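Local coordinates for protein putative fimbrium tip subunit Fim1C (Bacteroides ovatus, PDB 4EPS) that probably forms part of the fimbrial tip, at the end of cell-surface filaments that mediate adhesion and biofilm formation, at residues H333-S347 and K498-F510. Sequence-based numbering, arbitrary orientation.
Sequences HGLVMSLYTETGKFS and KTNTYTYRFFLGF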
loop_
_atom_site.group_PDB
_atom_site.type_symbol
_atom_site.label_atom_id
_atom_site.label_comp_id
_atom_site.label_asym_id
_atom_site.label_seq_id
_atom_site.Cartn_x
_atom_site.Cartn_y
_atom_site.Cartn_z
ATOM N N HIS A 333 -3.097 14.387 9.006
ATOM C CA HIS A 333 -3.418 13.546 7.845
ATOM C C HIS A 333 -4.223 14.273 6.770
ATOM O O HIS A 333 -4.064 13.980 5.584
ATOM C CB HIS A 333 -4.190 12.293 8.297
ATOM C CG HIS A 333 -3.470 11.545 9.374
ATOM N ND1 HIS A 333 -3.789 11.717 10.708
ATOM C CD2 HIS A 333 -2.422 10.693 9.277
ATOM C CE1 HIS A 333 -2.948 10.945 11.381
ATOM N NE2 HIS A 333 -2.108 10.308 10.559
ATOM N N GLY A 334 -5.092 15.185 7.175
ATOM C CA GLY A 334 -5.858 15.900 6.167
ATOM C C GLY A 334 -7.080 16.600 6.697
ATOM O O GLY A 334 -7.209 16.828 7.906
ATOM N N LEU A 335 -7.957 16.980 5.761
ATOM C CA LEU A 335 -9.180 17.697 6.080
ATOM C C LEU A 335 -10.362 16.923 5.515
ATOM O O LEU A 335 -10.251 16.305 4.447
ATOM C CB LEU A 335 -9.144 19.130 5.447
ATOM C CG LEU A 335 -8.000 20.053 5.878
ATOM C CD1 LEU A 335 -8.043 21.371 5.091
ATOM C CD2 LEU A 335 -8.077 20.381 7.378
ATOM N N VAL A 336 -11.493 17.064 6.172
ATOM C CA VAL A 336 -12.765 16.461 5.780
ATOM C C VAL A 336 -13.792 17.564 5.649
ATOM O O VAL A 336 -13.901 18.404 6.533
ATOM C CB VAL A 336 -13.225 15.392 6.836
ATOM C CG1 VAL A 336 -14.702 15.001 6.664
ATOM C CG2 VAL A 336 -12.330 14.148 6.793
HETATM N N MSE A 337 -14.615 17.493 4.603
HETATM C CA MSE A 337 -15.751 18.405 4.464
HETATM C C MSE A 337 -17.032 17.659 4.855
HETATM O O MSE A 337 -17.264 16.541 4.400
HETATM C CB MSE A 337 -15.873 18.949 3.041
HETATM C CG MSE A 337 -16.978 20.015 2.938
HETATM SE SE MSE A 337 -17.102 20.695 1.131
HETATM C CE MSE A 337 -17.699 19.070 0.298
ATOM N N SER A 338 -17.888 18.321 5.614
ATOM C CA SER A 338 -19.150 17.787 6.098
ATOM C C SER A 338 -20.113 17.433 4.976
ATOM O O SER A 338 -20.190 18.169 4.002
ATOM C CB SER A 338 -19.832 18.845 6.985
ATOM O OG SER A 338 -20.246 19.997 6.227
ATOM N N LEU A 339 -20.926 16.365 5.163
ATOM C CA LEU A 339 -22.098 16.123 4.302
ATOM C C LEU A 339 -23.150 17.196 4.619
ATOM O O LEU A 339 -24.047 17.475 3.817
ATOM C CB LEU A 339 -22.717 14.738 4.580
ATOM C CG LEU A 339 -21.815 13.521 4.345
ATOM C CD1 LEU A 339 -22.631 12.218 4.413
ATOM C CD2 LEU A 339 -21.102 13.606 3.005
ATOM N N TYR A 340 -23.083 17.717 5.845
ATOM C CA TYR A 340 -23.989 18.771 6.316
ATOM C C TYR A 340 -23.884 20.013 5.462
ATOM O O TYR A 340 -22.774 20.465 5.144
ATOM C CB TYR A 340 -23.652 19.142 7.774
ATOM C CG TYR A 340 -24.486 20.282 8.349
ATOM C CD1 TYR A 340 -24.121 21.617 8.144
ATOM C CD2 TYR A 340 -25.657 20.030 9.059
ATOM C CE1 TYR A 340 -24.906 22.667 8.625
ATOM C CE2 TYR A 340 -26.426 21.074 9.585
ATOM C CZ TYR A 340 -26.048 22.389 9.358
ATOM O OH TYR A 340 -26.795 23.422 9.860
ATOM N N THR A 341 -25.034 20.600 5.116
ATOM C CA THR A 341 -25.051 21.907 4.441
ATOM C C THR A 341 -26.407 22.579 4.681
ATOM O O THR A 341 -27.458 21.943 4.559
ATOM C CB THR A 341 -24.665 21.880 2.951
ATOM O OG1 THR A 341 -24.583 23.234 2.479
ATOM C CG2 THR A 341 -25.642 21.067 2.067
ATOM N N GLU A 342 -26.363 23.859 5.032
ATOM C CA GLU A 342 -27.555 24.693 5.230
ATOM C C GLU A 342 -27.201 26.092 4.842
ATOM O O GLU A 342 -26.014 26.407 4.764
ATOM C CB GLU A 342 -28.049 24.675 6.702
ATOM C CG GLU A 342 -28.587 23.356 7.246
ATOM C CD GLU A 342 -29.747 22.676 6.539
ATOM O OE1 GLU A 342 -30.587 23.381 5.934
ATOM O OE2 GLU A 342 -29.818 21.427 6.605
ATOM N N THR A 343 -28.216 26.944 4.608
ATOM C CA THR A 343 -28.010 28.370 4.344
ATOM C C THR A 343 -28.432 29.124 5.589
ATOM O O THR A 343 -29.354 28.697 6.298
ATOM C CB THR A 343 -28.794 28.848 3.120
ATOM O OG1 THR A 343 -30.181 28.595 3.367
ATOM C CG2 THR A 343 -28.336 28.194 1.835
ATOM N N GLY A 344 -27.766 30.232 5.870
ATOM C CA GLY A 344 -28.128 31.036 7.035
ATOM C C GLY A 344 -27.252 32.254 7.188
ATOM O O GLY A 344 -26.343 32.474 6.374
ATOM N N LYS A 345 -27.508 33.025 8.269
ATOM C CA LYS A 345 -26.746 34.224 8.616
ATOM C C LYS A 345 -25.505 33.774 9.367
ATOM O O LYS A 345 -25.427 32.604 9.761
ATOM C CB LYS A 345 -27.597 35.210 9.459
ATOM C CG LYS A 345 -28.817 35.735 8.726
ATOM C CD LYS A 345 -29.764 36.444 9.708
ATOM C CE LYS A 345 -30.826 37.270 9.018
ATOM N NZ LYS A 345 -31.876 36.430 8.378
ATOM N N PHE A 346 -24.523 34.682 9.553
ATOM C CA PHE A 346 -23.298 34.297 10.243
ATOM C C PHE A 346 -23.289 34.850 11.641
ATOM O O PHE A 346 -23.055 34.115 12.597
ATOM C CB PHE A 346 -22.049 34.764 9.461
ATOM C CG PHE A 346 -20.755 34.221 10.023
ATOM C CD1 PHE A 346 -20.241 33.010 9.584
ATOM C CD2 PHE A 346 -20.037 34.939 10.975
ATOM C CE1 PHE A 346 -19.043 32.511 10.109
ATOM C CE2 PHE A 346 -18.865 34.415 11.528
ATOM C CZ PHE A 346 -18.379 33.214 11.087
ATOM N N SER A 347 -23.486 36.164 11.760
ATOM C CA SER A 347 -23.475 36.854 13.043
ATOM C C SER A 347 -24.177 38.178 12.899
ATOM O O SER A 347 -24.410 38.611 11.764
ATOM C CB SER A 347 -22.032 37.085 13.505
ATOM O OG SER A 347 -21.435 38.192 12.849
ATOM N N LYS A 498 -22.352 40.064 7.268
ATOM C CA LYS A 498 -22.563 39.051 8.317
ATOM C C LYS A 498 -24.044 38.674 8.519
ATOM O O LYS A 498 -24.329 37.549 8.929
ATOM C CB LYS A 498 -21.959 39.542 9.633
ATOM C CG LYS A 498 -20.431 39.480 9.632
ATOM C CD LYS A 498 -19.817 40.289 10.779
ATOM C CE LYS A 498 -18.314 40.310 10.673
ATOM N NZ LYS A 498 -17.674 40.786 11.926
ATOM N N THR A 499 -24.962 39.607 8.192
ATOM C CA THR A 499 -26.420 39.473 8.320
ATOM C C THR A 499 -27.063 38.984 7.004
ATOM O O THR A 499 -28.273 38.747 6.972
ATOM C CB THR A 499 -27.024 40.806 8.781
ATOM O OG1 THR A 499 -26.667 41.795 7.816
ATOM C CG2 THR A 499 -26.532 41.210 10.155
ATOM N N ASN A 500 -26.257 38.776 5.937
ATOM C CA ASN A 500 -26.773 38.191 4.701
ATOM C C ASN A 500 -26.922 36.669 4.890
ATOM O O ASN A 500 -26.555 36.155 5.937
ATOM C CB ASN A 500 -25.876 38.519 3.504
ATOM C CG ASN A 500 -26.156 39.867 2.900
ATOM O OD1 ASN A 500 -27.029 40.592 3.345
ATOM N ND2 ASN A 500 -25.428 40.219 1.878
ATOM N N THR A 501 -27.463 35.964 3.895
ATOM C CA THR A 501 -27.646 34.513 3.950
ATOM C C THR A 501 -26.773 33.854 2.902
ATOM O O THR A 501 -26.958 34.113 1.714
ATOM C CB THR A 501 -29.138 34.148 3.746
ATOM O OG1 THR A 501 -29.897 34.705 4.819
ATOM C CG2 THR A 501 -29.371 32.633 3.701
ATOM N N TYR A 502 -25.825 33.009 3.340
ATOM C CA TYR A 502 -24.970 32.255 2.422
ATOM C C TYR A 502 -24.930 30.777 2.870
ATOM O O TYR A 502 -25.569 30.407 3.858
ATOM C CB TYR A 502 -23.556 32.854 2.302
ATOM C CG TYR A 502 -23.525 34.316 1.904
ATOM C CD1 TYR A 502 -23.880 34.722 0.614
ATOM C CD2 TYR A 502 -23.176 35.298 2.820
ATOM C CE1 TYR A 502 -23.820 36.071 0.237
ATOM C CE2 TYR A 502 -23.139 36.651 2.463
ATOM C CZ TYR A 502 -23.486 37.031 1.179
ATOM O OH TYR A 502 -23.457 38.374 0.863
ATOM N N THR A 503 -24.176 29.951 2.144
ATOM C CA THR A 503 -24.141 28.505 2.389
ATOM C C THR A 503 -23.027 28.112 3.315
ATOM O O THR A 503 -21.883 28.564 3.168
ATOM C CB THR A 503 -24.013 27.752 1.051
ATOM O OG1 THR A 503 -25.118 28.130 0.239
ATOM C CG2 THR A 503 -24.036 26.228 1.225
ATOM N N TYR A 504 -23.359 27.214 4.235
ATOM C CA TYR A 504 -22.390 26.599 5.130
ATOM C C TYR A 504 -21.947 25.220 4.663
ATOM O O TYR A 504 -22.777 24.378 4.319
ATOM C CB TYR A 504 -23.017 26.397 6.521
ATOM C CG TYR A 504 -23.090 27.647 7.361
ATOM C CD1 TYR A 504 -22.007 28.051 8.133
ATOM C CD2 TYR A 504 -24.272 28.383 7.449
ATOM C CE1 TYR A 504 -22.080 29.179 8.946
ATOM C CE2 TYR A 504 -24.353 29.521 8.250
ATOM C CZ TYR A 504 -23.259 29.902 9.010
ATOM O OH TYR A 504 -23.320 31.007 9.808
ATOM N N ARG A 505 -20.652 24.974 4.753
ATOM C CA ARG A 505 -20.007 23.652 4.713
ATOM C C ARG A 505 -19.014 23.670 5.873
ATOM O O ARG A 505 -18.354 24.689 6.072
ATOM C CB ARG A 505 -19.298 23.372 3.376
ATOM C CG ARG A 505 -20.233 22.987 2.235
ATOM C CD ARG A 505 -20.643 21.515 2.323
ATOM N NE ARG A 505 -21.623 21.209 1.281
ATOM C CZ ARG A 505 -22.077 19.995 1.006
ATOM N NH1 ARG A 505 -21.647 18.941 1.700
ATOM N NH2 ARG A 505 -22.996 19.824 0.070
ATOM N N PHE A 506 -18.978 22.631 6.687
ATOM C CA PHE A 506 -18.028 22.582 7.793
ATOM C C PHE A 506 -16.876 21.684 7.423
ATOM O O PHE A 506 -17.013 20.777 6.598
ATOM C CB PHE A 506 -18.711 22.091 9.090
ATOM C CG PHE A 506 -19.594 23.178 9.658
ATOM C CD1 PHE A 506 -20.916 23.325 9.228
ATOM C CD2 PHE A 506 -19.101 24.073 10.604
ATOM C CE1 PHE A 506 -21.720 24.370 9.719
ATOM C CE2 PHE A 506 -19.910 25.109 11.102
ATOM C CZ PHE A 506 -21.200 25.271 10.627
ATOM N N PHE A 507 -15.738 21.952 8.035
ATOM C CA PHE A 507 -14.526 21.167 7.898
ATOM C C PHE A 507 -14.082 20.606 9.250
ATOM O O PHE A 507 -14.378 21.198 10.282
ATOM C CB PHE A 507 -13.385 22.062 7.406
ATOM C CG PHE A 507 -13.218 22.235 5.912
ATOM C CD1 PHE A 507 -14.327 22.436 5.090
ATOM C CD2 PHE A 507 -11.947 22.347 5.353
ATOM C CE1 PHE A 507 -14.171 22.693 3.718
ATOM C CE2 PHE A 507 -11.783 22.594 3.981
ATOM C CZ PHE A 507 -12.894 22.787 3.179
ATOM N N LEU A 508 -13.273 19.549 9.220
ATOM C CA LEU A 508 -12.579 19.053 10.411
ATOM C C LEU A 508 -11.195 18.620 9.968
ATOM O O LEU A 508 -11.005 18.321 8.788
ATOM C CB LEU A 508 -13.358 17.945 11.165
ATOM C CG LEU A 508 -13.633 16.576 10.509
ATOM C CD1 LEU A 508 -12.340 15.727 10.354
ATOM C CD2 LEU A 508 -14.628 15.795 11.381
ATOM N N GLY A 509 -10.243 18.628 10.885
ATOM C CA GLY A 509 -8.896 18.130 10.626
ATOM C C GLY A 509 -8.765 16.772 11.300
ATOM O O GLY A 509 -9.337 16.561 12.372
ATOM N N PHE A 510 -8.041 15.836 10.669
ATOM C CA PHE A 510 -7.800 14.477 11.229
ATOM C C PHE A 510 -6.345 14.031 10.979
ATOM O O PHE A 510 -5.637 14.715 10.197
ATOM C CB PHE A 510 -8.797 13.454 10.632
ATOM C CG PHE A 510 -8.553 13.075 9.182
ATOM C CD1 PHE A 510 -8.935 13.930 8.143
ATOM C CD2 PHE A 510 -7.942 11.865 8.855
ATOM C CE1 PHE A 510 -8.703 13.592 6.804
ATOM C CE2 PHE A 510 -7.723 11.513 7.505
ATOM C CZ PHE A 510 -8.092 12.385 6.493
ATOM O OXT PHE A 510 -5.901 13.013 11.580
HETATM O O HOH W 1 -23.726 16.975 1.166
HETATM O O HOH W 2 -23.457 22.912 -0.063
HETATM O O HOH W 3 -18.638 38.516 13.345
#
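A classic beta bulge opens this antiparallel pairing at the C-terminus of the chain, where His333 and Gly334 both face Phe510. Their backbone N atoms converge on Phe510 O, His333 N at 2.8 Å in the carbonyl plane and Gly334 N from above that plane. The other carboxylate oxygen, Phe510 OXT, takes a short bond of 2.6 Å from His333 ND1, nearly straight (167°) and in the imidazole plane; as NE2 of the same ring is bonded to Glu183, both ring nitrogens are held. Phe510 CG sits between its own backbone N and carbonyl carbon (chi1 72°), which folds the ring back so that one face lies over Gly334 N.

From here residues 334-338 run between strand 293-300 and the C-terminal strand in an antiparallel sheet, and 334-338 and then 342-344 pair in succession along the same edge of that last strand. Val336 CB packs on Leu508 CD1 at 3.6 Å. Between the two strand pairs, at residues 339-341, the chain bends away and the end of the Arg505 side chain reaches across to residues 338-341. Arg505 NH1 donates to Ser338 O at 2.8 Å, in the guanidinium plane, while Thr341 CB lies over one face; one water links NH1 to Leu339 O and a second links NE to Thr341 OG1. Ser338 OG accepts from Phe506 N at 3.0 Å and donates to Tyr340 O, pinning the bend.

Farther along, Thr341 OG1 donates to Tyr504 O at 2.8 Å. The Tyr504 ring, stacked on Tyr412, reaches past Gly344 to place its OH 2.6 Å from Lys345 O, to which it donates. Lys498 O receives both Phe346 N, at 2.9 Å, and Ser347 N.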